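Local coordinates for CBS domain-containing protein CBSX2 (Arabidopsis thaliana, PDB 3SL7), which modulates plant development by regulating the thioredoxin system, acting in the chloroplast as a protein built on a pair of CBS domains, at the interface of chains A and B. Sequence-based numbering; all coordinates share one arbitrary frame. Chains: chain A/B, CBS domain-containing protein CBSX2.

Contact 1: the interface of chains A and B. Residues chain A 122, 125; chain B 82-83.
The turn that follows helix 117-124 of chain A meets the loop of chain B that leads into helix 85-93, with A:Leu125 set against the backbone of B:Lys83. The touching group is the methyl CD2. With chi1 at -65° the leucine CG lies beside its own backbone N, and CD2 runs on extended from CA to form the far end of the side chain, reaching over to the partner loop. CD2 is 3.3 Å from the carbonyl O of B:Lys83 and 3.7 Å from that lysine's CB; its still shorter approach to the lysine CA is too close to be trusted. The carbonyl O of B:Trp82 comes within 3.5 Å of the same methyl, which therefore faces two successive peptide carbonyls. The other branch, CD1, is turned to the indole side of B:Trp82 without touching it. B:Lys83 contributes mainly its backbone and the root of its side chain, while the bent aliphatic chain carries NZ away from A:Leu125. This is a small patch of a two-fold symmetric interface, a leucine methyl set on a strip of partner backbone. At its margin, the carbonyl O of B:Lys83 points toward helix 117-124 and stands 4.4 Å from CA of A:Arg122.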
loop_
_atom_site.group_PDB
_atom_site.type_symbol
_atom_site.label_atom_id
_atom_site.label_comp_id
_atom_site.label_asym_id
_atom_site.label_seq_id
_atom_site.Cartn_x
_atom_site.Cartn_y
_atom_site.Cartn_z
ATOM N N ARG A 122 -4.470 -13.476 12.736
ATOM C CA ARG A 122 -5.561 -14.251 12.164
ATOM C C ARG A 122 -6.689 -13.332 11.705
ATOM O O ARG A 122 -7.225 -13.480 10.609
ATOM C CB ARG A 122 -6.076 -15.222 13.230
ATOM C CG ARG A 122 -6.716 -16.493 12.708
ATOM C CD ARG A 122 -6.719 -17.562 13.803
ATOM N NE ARG A 122 -5.364 -17.836 14.284
ATOM C CZ ARG A 122 -5.038 -18.833 15.101
ATOM N NH1 ARG A 122 -5.972 -19.666 15.542
ATOM N NH2 ARG A 122 -3.773 -19.000 15.476
ATOM N N LEU A 125 -6.866 -11.144 8.429
ATOM C CA LEU A 125 -7.324 -11.795 7.213
ATOM C C LEU A 125 -8.837 -11.990 7.161
ATOM O O LEU A 125 -9.374 -12.413 6.140
ATOM C CB LEU A 125 -6.613 -13.137 7.042
ATOM C CG LEU A 125 -5.095 -13.093 6.818
ATOM C CD1 LEU A 125 -4.384 -12.431 7.970
ATOM C CD2 LEU A 125 -4.544 -14.491 6.601
ATOM N N TRP B 82 0.484 -16.248 3.350
ATOM C CA TRP B 82 0.332 -16.789 4.695
ATOM C C TRP B 82 -1.037 -16.443 5.269
ATOM O O TRP B 82 -1.615 -15.410 4.936
ATOM C CB TRP B 82 1.434 -16.257 5.611
ATOM C CG TRP B 82 1.582 -14.768 5.570
ATOM C CD1 TRP B 82 2.232 -14.035 4.621
ATOM C CD2 TRP B 82 1.069 -13.829 6.521
ATOM N NE1 TRP B 82 2.157 -12.697 4.923
ATOM C CE2 TRP B 82 1.447 -12.544 6.084
ATOM C CE3 TRP B 82 0.326 -13.948 7.699
ATOM C CZ2 TRP B 82 1.108 -11.389 6.784
ATOM C CZ3 TRP B 82 -0.008 -12.801 8.392
ATOM C CH2 TRP B 82 0.381 -11.538 7.932
ATOM N N LYS B 83 -1.550 -17.312 6.133
ATOM C CA LYS B 83 -2.860 -17.100 6.735
ATOM C C LYS B 83 -2.824 -17.095 8.262
ATOM O O LYS B 83 -3.798 -16.708 8.911
ATOM C CB LYS B 83 -3.852 -18.140 6.217
ATOM C CG LYS B 83 -4.159 -17.993 4.733
ATOM C CD LYS B 83 -3.821 -19.260 3.967
ATOM C CE LYS B 83 -4.674 -20.435 4.433
ATOM N NZ LYS B 83 -4.401 -21.681 3.660
#

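Contact 2: the interface of chains A and B. Residues chain A 117-118, 121, 150, 153-154, 157; chain B 85, 88.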
loop_
_atom_site.group_PDB
_atom_site.type_symbol
_atom_site.label_atom_id
_atom_site.label_comp_id
_atom_site.label_asym_id
_atom_site.label_seq_id
_atom_site.Cartn_x
_atom_site.Cartn_y
_atom_site.Cartn_z
ATOM N N LEU A 117 -0.665 -11.340 19.599
ATOM C CA LEU A 117 -0.274 -11.054 18.219
ATOM C C LEU A 117 -0.789 -12.099 17.241
ATOM O O LEU A 117 -1.269 -11.751 16.162
ATOM C CB LEU A 117 1.242 -10.920 18.089
ATOM C CG LEU A 117 1.742 -10.503 16.701
ATOM C CD1 LEU A 117 1.247 -9.111 16.366
ATOM C CD2 LEU A 117 3.249 -10.561 16.638
ATOM N N GLU A 118 -0.681 -13.375 17.601
ATOM C CA GLU A 118 -1.153 -14.452 16.727
ATOM C C GLU A 118 -2.660 -14.383 16.501
ATOM O O GLU A 118 -3.127 -14.633 15.401
ATOM C CB GLU A 118 -0.760 -15.832 17.274
ATOM C CG GLU A 118 0.740 -15.976 17.486
ATOM C CD GLU A 118 1.219 -17.428 17.514
ATOM O OE1 GLU A 118 0.511 -18.308 16.975
ATOM O OE2 GLU A 118 2.309 -17.687 18.071
ATOM N N ALA A 121 -3.186 -11.452 14.189
ATOM C CA ALA A 121 -2.744 -11.776 12.843
ATOM C C ALA A 121 -3.839 -12.517 12.070
ATOM O O ALA A 121 -4.104 -12.224 10.905
ATOM C CB ALA A 121 -1.463 -12.599 12.898
ATOM N N VAL A 150 2.785 -7.108 10.899
ATOM C CA VAL A 150 2.866 -8.502 11.319
ATOM C C VAL A 150 4.097 -9.152 10.708
ATOM O O VAL A 150 4.803 -9.906 11.364
ATOM C CB VAL A 150 1.591 -9.291 10.945
ATOM C CG1 VAL A 150 1.759 -10.769 11.283
ATOM C CG2 VAL A 150 0.373 -8.705 11.664
ATOM N N ALA A 153 7.043 -8.105 12.585
ATOM C CA ALA A 153 7.159 -8.844 13.844
ATOM C C ALA A 153 7.826 -10.196 13.640
ATOM O O ALA A 153 8.739 -10.559 14.377
ATOM C CB ALA A 153 5.798 -9.014 14.512
ATOM N N ALA A 154 7.374 -10.945 12.637
ATOM C CA ALA A 154 7.986 -12.242 12.336
ATOM C C ALA A 154 9.479 -12.096 12.036
ATOM O O ALA A 154 10.297 -12.911 12.465
ATOM C CB ALA A 154 7.272 -12.914 11.172
ATOM N N ILE A 157 11.437 -11.214 15.273
ATOM C CA ILE A 157 11.485 -12.392 16.116
ATOM C C ILE A 157 12.577 -13.340 15.641
ATOM O O ILE A 157 13.386 -13.813 16.434
ATOM C CB ILE A 157 10.120 -13.094 16.153
ATOM C CG1 ILE A 157 9.095 -12.197 16.848
ATOM C CG2 ILE A 157 10.220 -14.424 16.868
ATOM C CD1 ILE A 157 7.676 -12.734 16.793
ATOM N N PHE B 85 0.125 -16.485 11.783
ATOM C CA PHE B 85 1.450 -16.038 12.167
ATOM C C PHE B 85 2.453 -17.188 12.105
ATOM O O PHE B 85 3.595 -17.008 11.681
ATOM C CB PHE B 85 1.448 -15.407 13.555
ATOM C CG PHE B 85 2.714 -14.681 13.874
ATOM C CD1 PHE B 85 2.987 -13.460 13.273
ATOM C CD2 PHE B 85 3.641 -15.221 14.750
ATOM C CE1 PHE B 85 4.155 -12.784 13.548
ATOM C CE2 PHE B 85 4.812 -14.550 15.034
ATOM C CZ PHE B 85 5.070 -13.324 14.426
ATOM N N LEU B 88 3.505 -17.727 8.588
ATOM C CA LEU B 88 4.381 -16.618 8.250
ATOM C C LEU B 88 5.794 -16.837 8.786
ATOM O O LEU B 88 6.773 -16.623 8.071
ATOM C CB LEU B 88 3.815 -15.314 8.808
ATOM C CG LEU B 88 4.718 -14.104 8.601
ATOM C CD1 LEU B 88 4.949 -13.891 7.107
ATOM C CD2 LEU B 88 4.090 -12.890 9.234
HETATM O O HOH W 1 -1.934 -16.266 13.711
#
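Helices 117-124 and 147-159 of chain A form a groove that receives the start of helix 85-93 of chain B, and B:Phe85 fills it. CG of the phenylalanine is anti to the backbone N (chi1 -168°), which throws the ring forward between the two helices. One rim runs along helix 147-159: CD1 meets CG1 of A:Val150 at 3.6 Å, and CZ meets CD1 of A:Ile157, approaching from the opposite direction, also at 3.6 Å. The carbonyl O of A:Val150 lies in the ring plane at the edge, 3.7 Å from CE1. A:Leu117 comes in above the plane, its CD2 3.9 Å from CE1, while the CG methylene of A:Glu118 and the methyl of A:Ala121 close in on the benzylic CB. B:Leu88, one turn on, lays CD2 against CB of A:Ala154 at 3.7 Å. A water ties the backbones together: B:Phe85 N donates to it at 2.8 Å in an almost straight bond (176° at H), and the water lies 2.6 Å from the carbonyl O of A:Glu118. Both groove helices belong to the second CBS sequence repeat of chain A, so the aromatic anchor of chain B is buried between two helices of that repeat.

Contact 3: the interface of chains A and B. Residues chain A 154-155, 158; chain B 26, 92-93, 95.
The carboxylate of B:Asp26 is approached from both sides of its plane, with A:Lys158 at one oxygen and B:Thr95 at the other. NZ of A:Lys158 makes a salt bridge and hydrogen bond to OD2 at 3.1 Å, on the syn side but 33° out of plane. From beyond the opposite face, likewise syn and tilted, the hydroxyl OG1 of B:Thr95 lies within hydrogen-bonding distance of OD1, at 2.5 Å. CD1 of A:Leu155 stands over OD1 on the lysine's side. OG1 is also 2.7 Å from the carbonyl O of B:Ile92, its one proton presumably shared between the two acceptors, so one hydroxyl links the aspartate to the end of helix 85-93 and helps to fix the carboxylate's rotation. The lysine leaves its helix extended and then folds at chi3 (87°) and chi4, which brings the ammonium round to the acid. On the way its CD packs tightly on CG2 of B:Ile92, at 3.5 Å. The CD1 methyls of A:Leu155 and B:Ile92 meet just as closely, the two side chains crossing at about a right angle. With B:Asp26 cut back to an alanine, the A:Lys158 ammonium would probably lose its charged mate and B:Thr95 one of its acceptors. The last turns of helix 147-159 of chain A thus dock between helix 85-93 and the beginning of helix 25-35 in chain B, the latter within the first CBS sequence repeat.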
loop_
_atom_site.group_PDB
_atom_site.type_symbol
_atom_site.label_atom_id
_atom_site.label_comp_id
_atom_site.label_asym_id
_atom_site.label_seq_id
_atom_site.Cartn_x
_atom_site.Cartn_y
_atom_site.Cartn_z
ATOM N N ALA A 154 7.374 -10.945 12.637
ATOM C CA ALA A 154 7.986 -12.242 12.336
ATOM C C ALA A 154 9.479 -12.096 12.036
ATOM O O ALA A 154 10.297 -12.911 12.465
ATOM C CB ALA A 154 7.272 -12.914 11.172
ATOM N N LEU A 155 9.833 -11.045 11.304
ATOM C CA LEU A 155 11.230 -10.774 10.981
ATOM C C LEU A 155 12.049 -10.472 12.238
ATOM O O LEU A 155 13.129 -11.031 12.436
ATOM C CB LEU A 155 11.318 -9.582 10.035
ATOM C CG LEU A 155 11.398 -9.733 8.510
ATOM C CD1 LEU A 155 11.953 -11.062 8.008
ATOM C CD2 LEU A 155 10.197 -9.212 7.719
ATOM N N LYS A 158 12.605 -13.611 14.343
ATOM C CA LYS A 158 13.649 -14.459 13.778
ATOM C C LYS A 158 15.037 -13.915 14.065
ATOM O O LYS A 158 15.963 -14.667 14.355
ATOM C CB LYS A 158 13.495 -14.573 12.259
ATOM C CG LYS A 158 14.548 -15.469 11.610
ATOM C CD LYS A 158 14.359 -15.556 10.101
ATOM C CE LYS A 158 15.075 -14.426 9.373
ATOM N NZ LYS A 158 16.508 -14.757 9.098
ATOM N N ASP B 26 15.432 -11.309 2.879
ATOM C CA ASP B 26 15.200 -10.695 4.182
ATOM C C ASP B 26 15.277 -9.179 4.107
ATOM O O ASP B 26 14.449 -8.481 4.681
ATOM C CB ASP B 26 16.214 -11.206 5.222
ATOM C CG ASP B 26 15.846 -12.570 5.782
ATOM O OD1 ASP B 26 14.683 -12.991 5.605
ATOM O OD2 ASP B 26 16.716 -13.220 6.409
ATOM N N ILE B 92 9.237 -16.938 6.778
ATOM C CA ILE B 92 10.378 -16.111 7.152
ATOM C C ILE B 92 11.622 -16.962 7.449
ATOM O O ILE B 92 12.740 -16.563 7.138
ATOM C CB ILE B 92 10.061 -15.224 8.367
ATOM C CG1 ILE B 92 8.983 -14.211 8.005
ATOM C CG2 ILE B 92 11.326 -14.499 8.839
ATOM C CD1 ILE B 92 9.437 -13.242 6.975
ATOM N N SER B 93 11.425 -18.134 8.040
ATOM C CA SER B 93 12.562 -18.977 8.409
ATOM C C SER B 93 13.279 -19.503 7.170
ATOM O O SER B 93 14.490 -19.722 7.189
ATOM C CB SER B 93 12.127 -20.136 9.311
ATOM O OG SER B 93 11.485 -21.160 8.568
ATOM N N THR B 95 13.701 -18.010 4.258
ATOM C CA THR B 95 14.178 -16.951 3.368
ATOM C C THR B 95 15.702 -16.854 3.379
ATOM O O THR B 95 16.317 -16.295 2.459
ATOM C CB THR B 95 13.635 -15.582 3.803
ATOM O OG1 THR B 95 14.053 -15.324 5.151
ATOM C CG2 THR B 95 12.114 -15.544 3.732
#

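Contact 2 sits between the others, its C-alpha centre about 10 Å from those of contact 1 and contact 3, which are about 16 Å apart. Helix 117-124 and the turn after it serve contacts 1 and 2; helix 147-159 serves contacts 2 and 3, with A:Ala154 common to both. On the other side, a continuous stretch of chain B, from the loop at 82-83 through helix 85-93, threads all three. Because the interface is two-fold symmetric, each chain offers this stretch to the other and receives its counterpart, a reciprocal exchange that would suit a stable dimer.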